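Local coordinates for heat shock protein STI1 (Saccharomyces cerevisiae, PDB 3UPV) that binds Hsp70 and Hsp90 as an adaptor, here through its TPR2B domain, which holds a peptide from the C-terminal part of Hsp70, at residues A[70-73]-A[74-78]. Numbering follows the deposited sequence.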
loop_
_atom_site.group_PDB
_atom_site.type_symbol
_atom_site.label_atom_id
_atom_site.label_comp_id
_atom_site.label_asym_id
_atom_site.label_seq_id
_atom_site.Cartn_x
_atom_site.Cartn_y
_atom_site.Cartn_z
ATOM N N ASN A 70 0.552 -2.426 -12.357
ATOM C CA ASN A 70 -0.908 -2.368 -12.377
ATOM C C ASN A 70 -1.571 -2.540 -11.015
ATOM O O ASN A 70 -2.805 -2.556 -10.896
ATOM C CB ASN A 70 -1.411 -3.321 -13.425
ATOM C CG ASN A 70 -0.789 -2.996 -14.761
ATOM O OD1 ASN A 70 -0.759 -1.816 -15.142
ATOM N ND2 ASN A 70 -0.219 -3.992 -15.435
ATOM N N PHE A 71 -0.729 -2.631 -9.995
ATOM C CA PHE A 71 -1.198 -2.782 -8.634
ATOM C C PHE A 71 -1.624 -1.400 -8.085
ATOM O O PHE A 71 -0.836 -0.685 -7.413
ATOM C CB PHE A 71 -0.037 -3.392 -7.840
ATOM C CG PHE A 71 -0.387 -3.887 -6.483
ATOM C CD1 PHE A 71 -1.719 -4.149 -6.095
ATOM C CD2 PHE A 71 0.633 -4.111 -5.584
ATOM C CE1 PHE A 71 -1.980 -4.600 -4.791
ATOM C CE2 PHE A 71 0.376 -4.587 -4.308
ATOM C CZ PHE A 71 -0.930 -4.825 -3.912
ATOM N N VAL A 72 -2.887 -1.043 -8.356
ATOM C CA VAL A 72 -3.404 0.281 -8.009
ATOM C C VAL A 72 -3.264 0.587 -6.482
ATOM O O VAL A 72 -3.038 1.730 -6.058
ATOM C CB VAL A 72 -4.932 0.334 -8.420
ATOM C CG1 VAL A 72 -5.602 1.614 -7.945
ATOM C CG2 VAL A 72 -5.165 0.069 -9.925
ATOM N N ARG A 73 -3.467 -0.447 -5.653
ATOM C CA ARG A 73 -3.479 -0.266 -4.184
ATOM C C ARG A 73 -2.178 0.307 -3.703
ATOM O O ARG A 73 -2.144 1.104 -2.775
ATOM C CB ARG A 73 -3.717 -1.588 -3.488
ATOM C CG ARG A 73 -3.844 -1.379 -1.972
ATOM C CD ARG A 73 -5.281 -1.803 -1.581
ATOM N NE ARG A 73 -5.430 -3.239 -1.490
ATOM C CZ ARG A 73 -6.603 -3.905 -1.418
ATOM N NH1 ARG A 73 -7.761 -3.269 -1.475
ATOM N NH2 ARG A 73 -6.615 -5.231 -1.299
ATOM N N ALA A 74 -1.080 -0.110 -4.332
ATOM C CA ALA A 74 0.255 0.380 -3.923
ATOM C C ALA A 74 0.350 1.895 -4.116
ATOM O O ALA A 74 0.934 2.598 -3.307
ATOM C CB ALA A 74 1.282 -0.311 -4.682
ATOM N N TYR A 75 -0.228 2.378 -5.200
ATOM C CA TYR A 75 -0.215 3.821 -5.450
ATOM C C TYR A 75 -1.060 4.567 -4.423
ATOM O O TYR A 75 -0.578 5.623 -3.850
ATOM C CB TYR A 75 -0.705 4.166 -6.840
ATOM C CG TYR A 75 0.057 3.589 -8.016
ATOM C CD1 TYR A 75 1.154 4.256 -8.585
ATOM C CD2 TYR A 75 -0.334 2.379 -8.594
ATOM C CE1 TYR A 75 1.829 3.702 -9.696
ATOM C CE2 TYR A 75 0.376 1.815 -9.645
ATOM C CZ TYR A 75 1.410 2.481 -10.223
ATOM O OH TYR A 75 2.001 1.896 -11.341
ATOM N N ILE A 76 -2.251 4.024 -4.121
ATOM C CA ILE A 76 -3.105 4.687 -3.180
ATOM C C ILE A 76 -2.460 4.676 -1.781
ATOM O O ILE A 76 -2.354 5.709 -1.062
ATOM C CB ILE A 76 -4.490 4.087 -3.129
ATOM C CG1 ILE A 76 -5.159 4.293 -4.479
ATOM C CG2 ILE A 76 -5.275 4.756 -1.957
ATOM C CD1 ILE A 76 -6.431 3.517 -4.647
ATOM N N ARG A 77 -1.899 3.516 -1.430
ATOM C CA ARG A 77 -1.177 3.420 -0.156
ATOM C C ARG A 77 -0.028 4.405 -0.017
ATOM O O ARG A 77 0.202 5.036 1.051
ATOM C CB ARG A 77 -0.672 1.999 -0.026
ATOM C CG ARG A 77 -0.491 1.705 1.364
ATOM C CD ARG A 77 -0.026 0.270 1.679
ATOM N NE ARG A 77 -0.898 -0.817 1.200
ATOM C CZ ARG A 77 -2.049 -1.142 1.791
ATOM N NH1 ARG A 77 -2.812 -2.170 1.353
ATOM N NH2 ARG A 77 -2.427 -0.434 2.848
ATOM N N LYS A 78 0.812 4.459 -1.039
ATOM C CA LYS A 78 1.915 5.411 -1.033
ATOM C C LYS A 78 1.466 6.869 -0.840
ATOM O O LYS A 78 2.092 7.603 -0.072
ATOM C CB LYS A 78 2.608 5.327 -2.368
ATOM C CG LYS A 78 3.786 6.288 -2.520
ATOM C CD LYS A 78 4.432 6.062 -3.903
ATOM C CE LYS A 78 5.416 7.165 -4.231
ATOM N NZ LYS A 78 6.141 6.947 -5.543
#
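Arg73 and Arg77, one turn apart on helix 72-84 of a tetratricopeptide repeat, illustrate how such domains read an acidic peptide tail. Beneath the side chains, Arg77 N gives its hydrogen to Arg73 O over 2.8 Å in an almost straight helical bond (168°), which places the two arginines one turn apart on the same face. From CB of Arg73, CG runs anti to the backbone N (chi1 -175°) and lies 3.6 Å from Arg77 NH1. Past CG the chain bends twice, CD staying near the same nitrogen. Arg73 NE lies 4.0 Å from Arg77 NH1, but its salt bridge is to an acidic side chain of the bound peptide, beside which the guanidinium ends, turned 57° from the plane of Arg77's. Arg77 bends at its third torsion and hydrogen-bonds through NH1 to the peptide backbone and through NE to Ser42. The acidic side chain held by Arg73 probably eases the proximity of the two cationic groups.

The first turn is closed by Phe71 O, which accepts from Ala74 N, the donor sitting above the carbonyl plane, while Phe71 CD2 touches Ala74 CB at 4.0 Å. Tyr75 brings CD2 to within 3.3 Å of Phe71 O, its ring edge meeting Val72 CA in plane, and its hydroxyl is hydrogen-bonded to Pro69 O. An alanine at Tyr75 would remove this ring and is likely to leave Pro69 O without its hydroxyl partner and a gap beside Val72. Val72 and Ile76, a turn apart, run alongside each other, CG1 of Val72 being 3.9 Å from CD1 of Ile76.

Among the neighbours, Arg77 packs on helix 38-50 as well as helix 54-67, Ala74 and Tyr75 also touch helix 54-67, Val72 meets helix 88-106, and Ile76 rests against helix 111-124.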